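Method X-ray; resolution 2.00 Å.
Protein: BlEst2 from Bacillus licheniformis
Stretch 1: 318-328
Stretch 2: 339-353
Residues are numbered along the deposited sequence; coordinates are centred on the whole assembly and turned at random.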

# COMPACT_ATOMS: atom_id res chain seq x y z
N TRP A 318 12.25 11.28 6.74
CA TRP A 318 11.49 12.41 7.25
C TRP A 318 10.52 12.79 6.12
O TRP A 318 10.93 13.38 5.13
CB TRP A 318 12.39 13.58 7.67
CG TRP A 318 11.64 14.71 8.32
CD1 TRP A 318 11.01 15.75 7.69
CD2 TRP A 318 11.45 14.92 9.73
NE1 TRP A 318 10.45 16.59 8.62
CE2 TRP A 318 10.69 16.09 9.88
CE3 TRP A 318 11.82 14.19 10.88
CZ2 TRP A 318 10.34 16.60 11.14
CZ3 TRP A 318 11.43 14.67 12.13
CH2 TRP A 318 10.73 15.88 12.25
N LEU A 319 9.25 12.40 6.26
CA LEU A 319 8.22 12.74 5.27
C LEU A 319 7.65 14.07 5.65
O LEU A 319 7.41 14.31 6.82
CB LEU A 319 7.09 11.70 5.23
CG LEU A 319 7.42 10.33 4.61
CD1 LEU A 319 8.14 9.43 5.63
CD2 LEU A 319 6.16 9.68 4.12
N SER A 320 7.48 14.96 4.66
CA SER A 320 6.99 16.32 4.87
C SER A 320 6.11 16.76 3.70
O SER A 320 6.15 16.15 2.63
CB SER A 320 8.17 17.28 4.99
OG SER A 320 7.74 18.63 5.19
N ASN A 321 5.33 17.82 3.89
CA ASN A 321 4.52 18.38 2.81
C ASN A 321 5.38 19.31 1.94
O ASN A 321 4.93 19.74 0.88
CB ASN A 321 3.28 19.10 3.36
CG ASN A 321 3.60 20.17 4.35
OD1 ASN A 321 4.15 19.92 5.42
ND2 ASN A 321 3.16 21.38 4.05
N HIS A 322 6.62 19.59 2.35
CA HIS A 322 7.48 20.41 1.50
C HIS A 322 8.90 19.85 1.48
O HIS A 322 9.28 19.02 2.30
CB HIS A 322 7.38 21.93 1.78
CG HIS A 322 7.84 22.36 3.13
ND1 HIS A 322 9.18 22.46 3.44
CD2 HIS A 322 7.12 22.83 4.18
CE1 HIS A 322 9.24 22.92 4.67
NE2 HIS A 322 8.02 23.16 5.16
N SER A 323 9.66 20.30 0.49
CA SER A 323 11.00 19.80 0.16
C SER A 323 12.14 20.69 0.63
O SER A 323 13.30 20.29 0.48
CB SER A 323 11.09 19.66 -1.35
OG SER A 323 10.82 20.90 -1.97
N SER A 324 11.84 21.86 1.20
CA SER A 324 12.88 22.83 1.55
C SER A 324 13.42 22.74 2.99
O SER A 324 14.32 23.51 3.32
CB SER A 324 12.40 24.25 1.25
OG SER A 324 11.23 24.56 1.99
N GLY A 325 12.94 21.78 3.79
CA GLY A 325 13.43 21.61 5.16
C GLY A 325 14.86 21.12 5.25
O GLY A 325 15.32 20.38 4.38
N ASN A 326 15.60 21.56 6.28
CA ASN A 326 16.98 21.11 6.48
C ASN A 326 16.99 19.97 7.49
O ASN A 326 16.55 20.14 8.63
CB ASN A 326 17.91 22.27 6.92
CG ASN A 326 18.11 23.33 5.86
OD1 ASN A 326 18.18 23.06 4.65
ND2 ASN A 326 18.20 24.58 6.30
N ILE A 327 17.42 18.79 7.04
CA ILE A 327 17.48 17.58 7.86
C ILE A 327 18.89 17.30 8.34
O ILE A 327 19.83 17.28 7.55
CB ILE A 327 16.86 16.35 7.13
CG1 ILE A 327 15.46 16.66 6.52
CG2 ILE A 327 16.83 15.10 8.02
CD1 ILE A 327 14.36 17.16 7.47
N LYS A 328 19.02 17.04 9.64
CA LYS A 328 20.28 16.69 10.25
C LYS A 328 20.06 15.50 11.16
O LYS A 328 19.19 15.52 12.02
CB LYS A 328 20.87 17.89 11.02
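Stretch 2 (339-353) DFSIAKTADVFEGGF

A single antiparallel residue pair carries all the hydrogen bonding between these two stretches of BlEst2. Ser-320 N donates to Phe-353 O at 2.8 Å, and Phe-353 N donates back to Ser-320 O, also at 2.8 Å; both bonds are close to straight, with N-H...acceptor angles of 167° and 159°. The pair illustrates a general principle: one closed ring of backbone hydrogen bonds can define the register of two segments, while the rest of the contact is made by packing at and beyond it.

The alpha carbons of the bridged pair are 5.3 Å apart, and the side chains of Ser-320 and Phe-353 lie on the same face of the sheet. Beside the ring, Leu-319 CA approaches Phe-353 O at 3.2 Å, a CA-H...O contact that supplements the conventional bond to the same carbonyl. Stretch 1 reaches the bridge as the strand 318-320 and leaves it in a loop, whereas stretch 2 enters from a type II turn running from Phe-349 to Gly-352. The antiparallel order therefore sets the loop residue Asn-321 next to Gly-352, their alpha carbons 4.6 Å apart. The two glycines of the turn lack a side chain to different effect: at Gly-351 the constraint is internal, at Gly-352 it also involves stretch 1. Gly-351 has a positive phi of 105°, where a beta carbon would be jammed against the preceding carbonyl oxygen. At Gly-352 the CA lies 3.6 Å from Ser-320 O, and a beta carbon would come within 3.2 Å of that same oxygen and be crowded by Thr-345 OG1 as well.

The turn is tied back to its own stretch. Thr-345 N donates to Gly-352 O at 3.0 Å, and Thr-345 OG1 donates to Phe-349 O at 2.6 Å, so the segment from Thr-345 to Gly-352 closes on itself. Thr-345 and Phe-349 both lie against one leucine: Leu-319 CD2 is 3.9 Å from Thr-345 CG2 and 4.1 Å from Phe-349 CD2, and it lies over a face of the phenylalanine ring.

Phe-353 has the largest area covered by the other stretch. The loop after Ser-320 wraps around its ring: Asn-321 O lies near the ring plane at the edge, 3.7 Å from Phe-353 CD1, and Ser-323 CB sits over a face, 3.7 Å from Phe-353 CD2 and 3.8 Å from the ring centroid, in a CH-pi contact. The loop is itself braced by a hydrogen bond from His-322 N to Ser-320 OG at 3.2 Å. Ile-342 adds a lighter touch, its CD1 4.2 Å from Ser-323 CB.

Farther along, where stretch 1 resumes as a strand at 326-328, the segments meet through side chains alone. Ile-327 CG2 rests over a face of the Phe-340 ring, 3.7 Å from Phe-340 CE1, although the alpha carbons of these two residues are 7.4 Å apart. Altogether the contact buries 512 Å², summed over both sides.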

# COMPACT_ATOMS: atom_id res chain seq x y z
N ASP A 339 23.75 13.69 4.70
CA ASP A 339 23.71 12.98 3.41
C ASP A 339 22.34 12.30 3.15
O ASP A 339 22.24 11.07 2.97
CB ASP A 339 24.89 12.00 3.28
CG ASP A 339 25.22 11.68 1.83
OD1 ASP A 339 25.74 12.58 1.12
OD2 ASP A 339 24.95 10.53 1.39
N PHE A 340 21.29 13.12 3.16
CA PHE A 340 19.93 12.68 2.90
C PHE A 340 19.57 12.96 1.47
O PHE A 340 19.90 14.03 0.94
CB PHE A 340 18.94 13.41 3.82
CG PHE A 340 18.77 12.81 5.20
CD1 PHE A 340 19.64 13.15 6.23
CD2 PHE A 340 17.72 11.95 5.48
CE1 PHE A 340 19.48 12.61 7.51
CE2 PHE A 340 17.55 11.40 6.76
CZ PHE A 340 18.43 11.73 7.76
N SER A 341 18.88 12.03 0.84
CA SER A 341 18.38 12.24 -0.50
C SER A 341 16.97 12.81 -0.34
O SER A 341 16.37 12.64 0.72
CB SER A 341 18.32 10.91 -1.25
OG SER A 341 17.41 10.04 -0.58
N ILE A 342 16.46 13.47 -1.36
CA ILE A 342 15.10 14.00 -1.37
C ILE A 342 14.35 13.33 -2.54
O ILE A 342 14.94 13.07 -3.60
CB ILE A 342 15.06 15.56 -1.39
CG1 ILE A 342 13.63 16.14 -1.36
CG2 ILE A 342 15.86 16.14 -2.57
CD1 ILE A 342 12.85 16.02 -0.08
N ALA A 343 13.10 12.97 -2.32
CA ALA A 343 12.27 12.37 -3.36
C ALA A 343 10.82 12.73 -3.09
O ALA A 343 10.46 13.08 -1.96
CB ALA A 343 12.45 10.86 -3.39
N LYS A 344 9.99 12.69 -4.14
CA LYS A 344 8.57 12.93 -3.96
C LYS A 344 8.03 11.62 -3.35
O LYS A 344 8.62 10.56 -3.55
CB LYS A 344 7.88 13.15 -5.32
CG LYS A 344 8.17 14.48 -5.98
CD LYS A 344 7.31 14.62 -7.22
CE LYS A 344 7.58 15.91 -7.95
NZ LYS A 344 6.70 16.04 -9.14
N THR A 345 6.93 11.68 -2.61
CA THR A 345 6.31 10.44 -2.14
C THR A 345 5.36 10.00 -3.24
O THR A 345 5.10 10.77 -4.17
CB THR A 345 5.70 10.59 -0.75
OG1 THR A 345 4.99 11.81 -0.70
CG2 THR A 345 6.74 10.57 0.35
N ALA A 346 4.85 8.79 -3.17
CA ALA A 346 4.02 8.32 -4.29
C ALA A 346 2.76 7.63 -3.78
O ALA A 346 2.65 7.45 -2.58
CB ALA A 346 4.85 7.38 -5.10
N ASP A 347 1.88 7.25 -4.70
CA ASP A 347 0.63 6.50 -4.39
C ASP A 347 -0.12 7.14 -3.22
O ASP A 347 -0.48 8.31 -3.29
CB ASP A 347 0.84 4.97 -4.33
CG ASP A 347 1.86 4.37 -3.34
OD1 ASP A 347 3.05 4.29 -3.68
OD2 ASP A 347 1.45 3.96 -2.24
N VAL A 348 -0.37 6.34 -2.20
CA VAL A 348 -1.04 6.71 -0.93
C VAL A 348 -0.48 8.02 -0.39
O VAL A 348 -1.27 8.77 0.13
CB VAL A 348 -0.90 5.53 0.04
CG1 VAL A 348 -1.12 5.94 1.47
CG2 VAL A 348 -1.83 4.42 -0.38
N PHE A 349 0.83 8.26 -0.52
CA PHE A 349 1.39 9.51 -0.01
C PHE A 349 1.69 10.52 -1.14
O PHE A 349 2.42 11.48 -0.91
CB PHE A 349 2.65 9.25 0.86
CG PHE A 349 2.37 8.66 2.22
CD1 PHE A 349 2.31 7.28 2.41
CD2 PHE A 349 2.17 9.48 3.32
CE1 PHE A 349 2.05 6.75 3.68
CE2 PHE A 349 1.90 8.94 4.59
CZ PHE A 349 1.86 7.58 4.76
N GLU A 350 1.07 10.35 -2.33
CA GLU A 350 1.25 11.31 -3.43
C GLU A 350 1.03 12.76 -2.94
O GLU A 350 0.10 13.03 -2.17
CB GLU A 350 0.27 10.99 -4.57
CG GLU A 350 0.39 11.89 -5.79
CD GLU A 350 -0.37 11.36 -6.98
OE1 GLU A 350 0.27 10.75 -7.86
OE2 GLU A 350 -1.62 11.47 -7.00
N GLY A 351 1.91 13.67 -3.37
CA GLY A 351 1.81 15.08 -3.03
C GLY A 351 2.79 15.57 -1.99
O GLY A 351 2.90 16.77 -1.76
N GLY A 352 3.50 14.66 -1.33
CA GLY A 352 4.48 15.00 -0.31
C GLY A 352 5.91 14.75 -0.74
O GLY A 352 6.18 14.45 -1.91
N PHE A 353 6.82 14.88 0.22
CA PHE A 353 8.25 14.71 0.02
C PHE A 353 8.81 13.86 1.13
O PHE A 353 8.24 13.80 2.22
CB PHE A 353 8.97 16.08 -0.03
CG PHE A 353 8.48 16.91 -1.19
CD1 PHE A 353 7.39 17.76 -1.04
CD2 PHE A 353 9.05 16.79 -2.45
CE1 PHE A 353 6.91 18.51 -2.12
CE2 PHE A 353 8.57 17.54 -3.53
CZ PHE A 353 7.51 18.41 -3.36